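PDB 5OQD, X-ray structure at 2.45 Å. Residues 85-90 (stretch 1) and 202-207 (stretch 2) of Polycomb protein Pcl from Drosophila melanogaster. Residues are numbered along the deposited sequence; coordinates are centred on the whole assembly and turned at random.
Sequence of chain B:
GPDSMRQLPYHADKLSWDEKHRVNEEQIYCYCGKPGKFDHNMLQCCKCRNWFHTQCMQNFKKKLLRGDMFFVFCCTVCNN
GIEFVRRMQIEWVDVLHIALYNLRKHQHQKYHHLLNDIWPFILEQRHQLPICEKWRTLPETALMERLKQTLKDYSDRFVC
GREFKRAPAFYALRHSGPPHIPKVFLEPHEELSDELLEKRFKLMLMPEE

Stretch 1, residues 85-90: VRRMQI
Stretch 2 (202-207) KLMLMP

Residues 85-90 and 202-207 of this Polycomb protein Pcl chain meet across at least 115 positions of sequence, burying 451 Å² summed over both sides. Stretch 1 enters as a strand through Val85, Arg86 and Arg87 and stays extended as far as Ile90. Stretch 2 leaves a helix at Lys202, whose phi/psi of 53/47 breaks the helical path, and then runs extended, without regular secondary structure. The vectors from CA 86 to CA 89 and from CA 203 to CA 206 lie 100° apart, so the chains cross instead of running alongside each other, and the pairing is confined to a single bridge. Its register is Met88 with Leu205, CA to CA 4.5 Å.

Two backbone hydrogen bonds define that bridge. Met206 N donates to Arg87 O at 3.0 Å with an N-H...O angle of 165°, and Gln89 N donates to Met204 O at 2.6 Å and 173°, a short and nearly linear bond. Both use residues flanking the bridged pair. Met88 CA also lies 3.5 Å from Met204 O, a CA-H...O contact with an angle of 125° at the hydrogen. The phi/psi values that set this up are -79/131 for Arg87, -79/153 for Met88, -93/122 for Gln89, -117/133 for Met204, -112/137 for Leu205 and -75/126 for Met206.

Gln89 loses the most area, 96 Å², and Met206 follows with 84 Å². Each points its CA-to-CB bond toward the other stretch. With chi1 and chi2 both t (-174° and 168°) and chi3 at 77°, the Gln89 side chain is extended, and its NE2 makes a weak hydrogen bond to Met206 SD at 3.3 Å and 146°. Met206 coils in the m, m, m conformation (-68°, -68°, -60°), placing its sulfur within reach of that amide. Its flexible thioether also packs against polar and aliphatic atoms alike: Met206 CG is 3.4 Å from Met88 O and 3.9 Å from Arg87 CG. Arg87 (chi1 t, 170°) thus offers its aliphatic base to the contact while its end leads away to hydrogen bonds elsewhere in the structure.

Met204, third with 60 Å², also starts toward stretch 1, and its CB meets Gln89 CB at 3.6 Å. Its chi1 and chi2 are both m (-68° and -83°), with chi3 at 92°, and its end then leads away, consistent with an exposed residue. A water joins the same two residues through their backbones, donating to Gln89 O at 2.8 Å and accepting a weak bond from Met204 N at 3.3 Å.

Met88 points away overall, yet its long m, t, t side chain (-65°, 177°, 177°) brings CE to 3.9 Å from Leu203 CD1. Leu203 (m, t) starts sideways and its end comes nearer; both residues are buried, as suits their apolar side chains. Leu205, also m, t, begins away but turns its end back, so that CD2 lies 4.2 Å from Arg86 CB.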

# COMPACT_ATOMS: atom_id res chain seq x y z
N VAL B 85 10.22 12.56 -1.40
CA VAL B 85 9.57 11.26 -1.41
C VAL B 85 10.27 10.31 -0.43
O VAL B 85 11.49 10.31 -0.31
CB VAL B 85 9.55 10.63 -2.82
CG1 VAL B 85 8.65 11.43 -3.74
CG2 VAL B 85 10.96 10.54 -3.39
N ARG B 86 9.48 9.60 0.36
CA ARG B 86 10.03 8.54 1.18
C ARG B 86 9.14 7.32 1.14
O ARG B 86 7.94 7.41 1.31
CB ARG B 86 10.21 9.02 2.62
N ARG B 87 9.75 6.18 0.92
CA ARG B 87 9.06 4.90 0.94
C ARG B 87 8.82 4.42 2.36
O ARG B 87 9.73 4.40 3.18
CB ARG B 87 9.85 3.86 0.15
CG ARG B 87 9.35 2.43 0.30
CD ARG B 87 8.69 1.93 -0.97
NE ARG B 87 7.23 2.03 -0.91
CZ ARG B 87 6.40 1.35 -1.69
NH1 ARG B 87 6.88 0.52 -2.60
NH2 ARG B 87 5.09 1.50 -1.56
N MET B 88 7.58 4.03 2.65
CA MET B 88 7.23 3.49 3.96
C MET B 88 7.67 2.03 4.09
O MET B 88 7.77 1.31 3.10
CB MET B 88 5.73 3.59 4.22
CG MET B 88 5.18 5.00 4.30
SD MET B 88 3.39 4.98 4.52
CE MET B 88 3.03 6.73 4.66
N GLN B 89 7.93 1.60 5.32
CA GLN B 89 8.15 0.19 5.60
C GLN B 89 6.83 -0.45 5.98
O GLN B 89 6.19 -0.03 6.95
CB GLN B 89 9.19 0.00 6.70
CG GLN B 89 9.60 -1.45 6.94
CD GLN B 89 10.82 -1.57 7.83
OE1 GLN B 89 10.73 -1.42 9.05
NE2 GLN B 89 11.96 -1.85 7.22
N ILE B 90 6.42 -1.46 5.24
CA ILE B 90 5.10 -2.04 5.38
C ILE B 90 5.10 -3.43 5.99
O ILE B 90 6.05 -4.18 5.83
CB ILE B 90 4.36 -2.10 4.03
CG1 ILE B 90 4.96 -3.18 3.15
CG2 ILE B 90 4.43 -0.75 3.34
CD1 ILE B 90 4.02 -3.67 2.09
N LYS B 202 3.92 7.43 13.98
CA LYS B 202 4.26 6.03 14.26
C LYS B 202 4.54 5.26 12.97
O LYS B 202 4.04 4.15 12.78
CB LYS B 202 3.15 5.35 15.06
N LEU B 203 5.34 5.85 12.09
CA LEU B 203 5.66 5.24 10.81
C LEU B 203 7.06 4.62 10.81
O LEU B 203 7.92 5.00 11.60
CB LEU B 203 5.56 6.26 9.68
CG LEU B 203 4.16 6.74 9.28
CD1 LEU B 203 4.26 7.82 8.23
CD2 LEU B 203 3.34 5.57 8.76
N MET B 204 7.27 3.67 9.91
CA MET B 204 8.59 3.12 9.66
C MET B 204 9.00 3.44 8.22
O MET B 204 8.22 3.25 7.29
CB MET B 204 8.62 1.61 9.90
CG MET B 204 8.46 1.19 11.36
SD MET B 204 9.99 1.26 12.32
CE MET B 204 9.91 2.91 13.01
N LEU B 205 10.22 3.94 8.05
CA LEU B 205 10.70 4.34 6.73
C LEU B 205 11.81 3.43 6.23
O LEU B 205 12.72 3.06 6.98
CB LEU B 205 11.18 5.79 6.76
CG LEU B 205 10.10 6.84 7.06
CD1 LEU B 205 10.71 8.22 7.23
CD2 LEU B 205 9.05 6.84 5.96
N MET B 206 11.73 3.06 4.95
CA MET B 206 12.74 2.20 4.34
C MET B 206 14.02 2.98 4.06
O MET B 206 14.00 4.02 3.41
CB MET B 206 12.21 1.59 3.05
CG MET B 206 11.09 0.58 3.25
SD MET B 206 11.67 -0.92 4.05
CE MET B 206 12.89 -1.49 2.87
N PRO B 207 15.16 2.47 4.57
CA PRO B 207 16.46 3.09 4.33
C PRO B 207 16.98 2.81 2.92
O PRO B 207 16.37 2.01 2.20
CB PRO B 207 17.35 2.43 5.38
CG PRO B 207 16.74 1.09 5.60
CD PRO B 207 15.26 1.29 5.45
O HOH W 1 4.94 2.26 8.04